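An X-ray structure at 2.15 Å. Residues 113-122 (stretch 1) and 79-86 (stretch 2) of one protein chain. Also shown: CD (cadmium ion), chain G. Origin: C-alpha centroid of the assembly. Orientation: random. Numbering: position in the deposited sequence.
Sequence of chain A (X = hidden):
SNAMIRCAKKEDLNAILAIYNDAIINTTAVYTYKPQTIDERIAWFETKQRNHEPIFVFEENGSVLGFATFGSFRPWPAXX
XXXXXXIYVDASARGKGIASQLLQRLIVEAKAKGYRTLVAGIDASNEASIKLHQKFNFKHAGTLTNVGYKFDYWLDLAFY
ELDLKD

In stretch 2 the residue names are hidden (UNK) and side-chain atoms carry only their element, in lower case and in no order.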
# COMPACT_ATOMS: atom_id res chain seq x y z
N LYS A 113 -24.35 2.06 -16.18
CA LYS A 113 -25.32 2.68 -15.29
C LYS A 113 -24.89 4.08 -14.84
O LYS A 113 -25.56 4.70 -14.02
CB LYS A 113 -25.63 1.78 -14.10
CG LYS A 113 -26.32 0.47 -14.49
CD LYS A 113 -26.56 -0.43 -13.28
CE LYS A 113 -28.02 -0.85 -13.18
NZ LYS A 113 -28.51 -1.45 -14.45
N GLY A 114 -23.77 4.58 -15.36
CA GLY A 114 -23.37 5.96 -15.13
C GLY A 114 -22.74 6.29 -13.79
O GLY A 114 -22.71 7.46 -13.39
N TYR A 115 -22.24 5.29 -13.07
CA TYR A 115 -21.56 5.57 -11.82
C TYR A 115 -20.22 6.24 -12.10
O TYR A 115 -19.72 6.19 -13.23
CB TYR A 115 -21.41 4.30 -10.97
CG TYR A 115 -22.75 3.77 -10.49
CD1 TYR A 115 -23.42 4.40 -9.45
CD2 TYR A 115 -23.35 2.67 -11.09
CE1 TYR A 115 -24.64 3.93 -9.00
CE2 TYR A 115 -24.59 2.19 -10.64
CZ TYR A 115 -25.22 2.83 -9.60
OH TYR A 115 -26.43 2.39 -9.13
N ARG A 116 -19.65 6.89 -11.09
CA ARG A 116 -18.38 7.60 -11.26
C ARG A 116 -17.23 6.83 -10.64
O ARG A 116 -16.13 6.78 -11.19
CB ARG A 116 -18.45 8.99 -10.62
CG ARG A 116 -17.10 9.75 -10.63
CD ARG A 116 -16.64 10.02 -12.06
NE ARG A 116 -15.25 10.47 -12.17
CZ ARG A 116 -14.87 11.75 -12.11
NH1 ARG A 116 -15.76 12.71 -11.91
NH2 ARG A 116 -13.58 12.06 -12.24
N THR A 117 -17.50 6.23 -9.48
CA THR A 117 -16.44 5.68 -8.64
C THR A 117 -16.80 4.30 -8.12
O THR A 117 -17.86 4.11 -7.49
CB THR A 117 -16.14 6.63 -7.46
OG1 THR A 117 -15.74 7.91 -7.98
CG2 THR A 117 -15.04 6.07 -6.57
N LEU A 118 -15.92 3.33 -8.40
CA LEU A 118 -16.11 1.96 -7.92
C LEU A 118 -15.09 1.66 -6.82
O LEU A 118 -13.87 1.82 -7.02
CB LEU A 118 -15.99 0.96 -9.08
CG LEU A 118 -16.18 -0.55 -8.82
CD1 LEU A 118 -17.54 -0.80 -8.23
CD2 LEU A 118 -16.02 -1.33 -10.12
N VAL A 119 -15.58 1.23 -5.66
CA VAL A 119 -14.75 1.00 -4.48
C VAL A 119 -14.72 -0.48 -4.07
O VAL A 119 -15.75 -1.18 -4.10
CB VAL A 119 -15.22 1.85 -3.26
CG1 VAL A 119 -14.30 1.63 -2.07
CG2 VAL A 119 -15.28 3.34 -3.61
N ALA A 120 -13.52 -0.96 -3.73
CA ALA A 120 -13.31 -2.29 -3.18
C ALA A 120 -12.76 -2.15 -1.78
O ALA A 120 -11.76 -1.45 -1.56
CB ALA A 120 -12.32 -3.06 -4.03
N GLY A 121 -13.43 -2.80 -0.82
CA GLY A 121 -12.84 -2.98 0.49
C GLY A 121 -12.13 -4.31 0.51
O GLY A 121 -12.77 -5.34 0.45
N ILE A 122 -10.81 -4.32 0.55
CA ILE A 122 -10.08 -5.58 0.47
C ILE A 122 -9.24 -5.74 1.73
O ILE A 122 -8.51 -4.82 2.11
CB ILE A 122 -9.12 -5.58 -0.74
CG1 ILE A 122 -9.86 -5.25 -2.04
CG2 ILE A 122 -8.41 -6.91 -0.87
CD1 ILE A 122 -8.92 -5.10 -3.23
N UNK A 79 -23.44 10.22 -1.96
CA UNK A 79 -22.57 9.12 -2.42
C UNK A 79 -23.19 8.39 -3.60
O UNK A 79 -22.77 7.28 -3.94
c UNK A 79 -22.05 9.12 0.99
c UNK A 79 -21.25 9.55 2.05
o UNK A 79 -19.10 9.84 2.98
c UNK A 79 -21.48 8.58 -0.16
c UNK A 79 -20.10 8.46 -0.22
c UNK A 79 -19.89 9.43 1.95
c UNK A 79 -22.35 8.10 -1.30
c UNK A 79 -19.30 8.88 0.83
N UNK A 80 -24.20 8.99 -4.23
CA UNK A 80 -25.00 8.25 -5.21
C UNK A 80 -24.21 7.81 -6.44
O UNK A 80 -24.57 6.82 -7.07
c UNK A 80 -27.21 11.10 -6.67
c UNK A 80 -26.24 9.03 -5.63
n UNK A 80 -28.25 10.42 -7.13
o UNK A 80 -27.24 12.32 -6.48
c UNK A 80 -25.95 10.30 -6.40
N UNK A 81 -23.14 8.51 -6.80
CA UNK A 81 -22.36 8.05 -7.95
C UNK A 81 -21.25 7.06 -7.57
O UNK A 81 -20.45 6.65 -8.42
c UNK A 81 -22.92 10.13 -9.24
c UNK A 81 -21.83 9.23 -8.75
c UNK A 81 -23.83 9.71 -10.19
c UNK A 81 -24.07 12.26 -9.16
c UNK A 81 -24.85 10.54 -10.63
c UNK A 81 -24.96 11.81 -10.12
o UNK A 81 -25.96 12.65 -10.56
c UNK A 81 -23.06 11.42 -8.73
N UNK A 82 -21.23 6.65 -6.30
CA UNK A 82 -20.20 5.73 -5.81
C UNK A 82 -20.85 4.40 -5.46
O UNK A 82 -21.89 4.37 -4.77
o UNK A 82 -18.95 7.55 -4.82
c UNK A 82 -18.47 5.33 -4.02
c UNK A 82 -19.54 6.28 -4.53
N UNK A 83 -20.26 3.31 -5.94
CA UNK A 83 -20.71 1.97 -5.58
C UNK A 83 -19.55 1.16 -5.03
O UNK A 83 -18.40 1.42 -5.36
c UNK A 83 -20.49 1.55 -8.05
c UNK A 83 -20.83 0.68 -9.25
c UNK A 83 -22.78 1.61 -7.02
c UNK A 83 -21.31 1.22 -6.80
N UNK A 84 -19.84 0.18 -4.18
CA UNK A 84 -18.82 -0.74 -3.72
C UNK A 84 -19.18 -2.12 -4.22
O UNK A 84 -20.36 -2.53 -4.16
c UNK A 84 -18.74 -0.76 -2.19
o UNK A 84 -18.10 -0.78 0.47
o UNK A 84 -16.95 -2.66 0.43
c UNK A 84 -17.82 -1.86 -1.65
c UNK A 84 -17.61 -1.76 -0.15
N UNK A 85 -18.18 -2.84 -4.73
CA UNK A 85 -18.45 -4.19 -5.23
C UNK A 85 -17.83 -5.27 -4.38
O UNK A 85 -16.94 -5.02 -3.57
c UNK A 85 -14.42 -3.51 -6.81
c UNK A 85 -15.58 -5.37 -6.92
c UNK A 85 -16.46 -4.35 -6.76
n UNK A 85 -15.70 -3.20 -6.70
n UNK A 85 -14.32 -4.82 -6.95
c UNK A 85 -17.95 -4.35 -6.66
N UNK A 86 -18.30 -6.50 -4.58
CA UNK A 86 -17.68 -7.67 -3.98
C UNK A 86 -17.74 -8.86 -4.92
O UNK A 86 -18.67 -9.00 -5.74
c UNK A 86 -18.29 -7.99 -2.61
o UNK A 86 -19.69 -7.83 -2.61
CD CD G . -14.92 -6.46 -0.13
O HOH W 1 -15.75 -4.33 -1.18

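Position 79 carries eight side-chain atoms, one carbon leading to a six-carbon ring that bears a single oxygen. The side chain makes no contact with stretch 1. This phenol is Tyr 79. Its backbone opens a type I turn that ends at position 82, where the backbone N donates to Tyr 79 O at 2.9 Å.

Position 80 has three carbons in a row, the third carrying one oxygen and one nitrogen. The side chain keeps clear of stretch 1. An unbranched chain of this length ending in an amide is Gln 80. The backbone does the touching, with Gln 80 O 3.5 Å from Tyr 115 CE1, near the plane of that ring.

Position 81 repeats the pattern of one carbon and a six-carbon ring with one oxygen, and the ring approaches Gly 114; it is Tyr 81. CD1 of Tyr 81 lies 4.1 Å from Gly 114 O. The backbone matters more: Tyr 81 O accepts from Arg 116 N at 2.8 Å and from Thr 117 N at 3.2 Å, with N-H...O angles of 163° and 162°.

At position 82, one carbon carries an oxygen and a second carbon, which packs against the Val 119 side chain. This three-atom fork is Thr 82. Its CG2 lies 3.8 Å from Val 119 CG2, and its OG1 is hydrogen-bonded elsewhere in the structure.

Position 83 shows four carbons, forked at the first, with one arm two carbons long; they pack against Tyr 115 and Leu 118. A beta-branched aliphatic of this shape is Ile 83. CG2 sits 3.7 Å from the centroid of the Tyr 115 ring and 15° off its normal, a CH-pi contact over the face. The longer arm brings Ile 83 CD1 3.7 Å from Leu 118 CD1, and about as far from Tyr 115 CD2 (3.7 Å).

Position 84 has three carbons, the third carrying two oxygens, one of which is linked through water 1 to Gly 121: a carboxylate on a two-carbon spacer, Glu 84. Water 1 donates to Glu 84 OE2 at 2.6 Å and accepts from Gly 121 N at 2.8 Å. The same water and Gly 121 O each bind the cadmium ion at 2.5 Å.

Position 85 has one carbon and a five-membered ring of three carbons and two nitrogens, lying against Leu 118 and Ala 120. This imidazole is His 85. His 85 CE1 lies 3.5 Å from Ala 120 CB, and His 85 ND1 lies 3.4 Å from Leu 118 CD1.

Position 86 has one carbon and one oxygen, with no contact to stretch 1: Ser 86.

The contact is a parallel strand pairing, with Thr 117, Leu 118 and Val 119 opposite Thr 82, Ile 83 and Glu 84. Hydrogen bonds alternate between the strands: Ile 83 N to Thr 117 O (3.0 Å), Val 119 N to Ile 83 O (2.8 Å), and His 85 N to Val 119 O (3.0 Å). Leu 118 and Ile 83 pack on one face; Thr 82 and Val 119 meet on the other. In all, 684 Å² is buried.

Stretch 2 (79-86) YQYTIEHS
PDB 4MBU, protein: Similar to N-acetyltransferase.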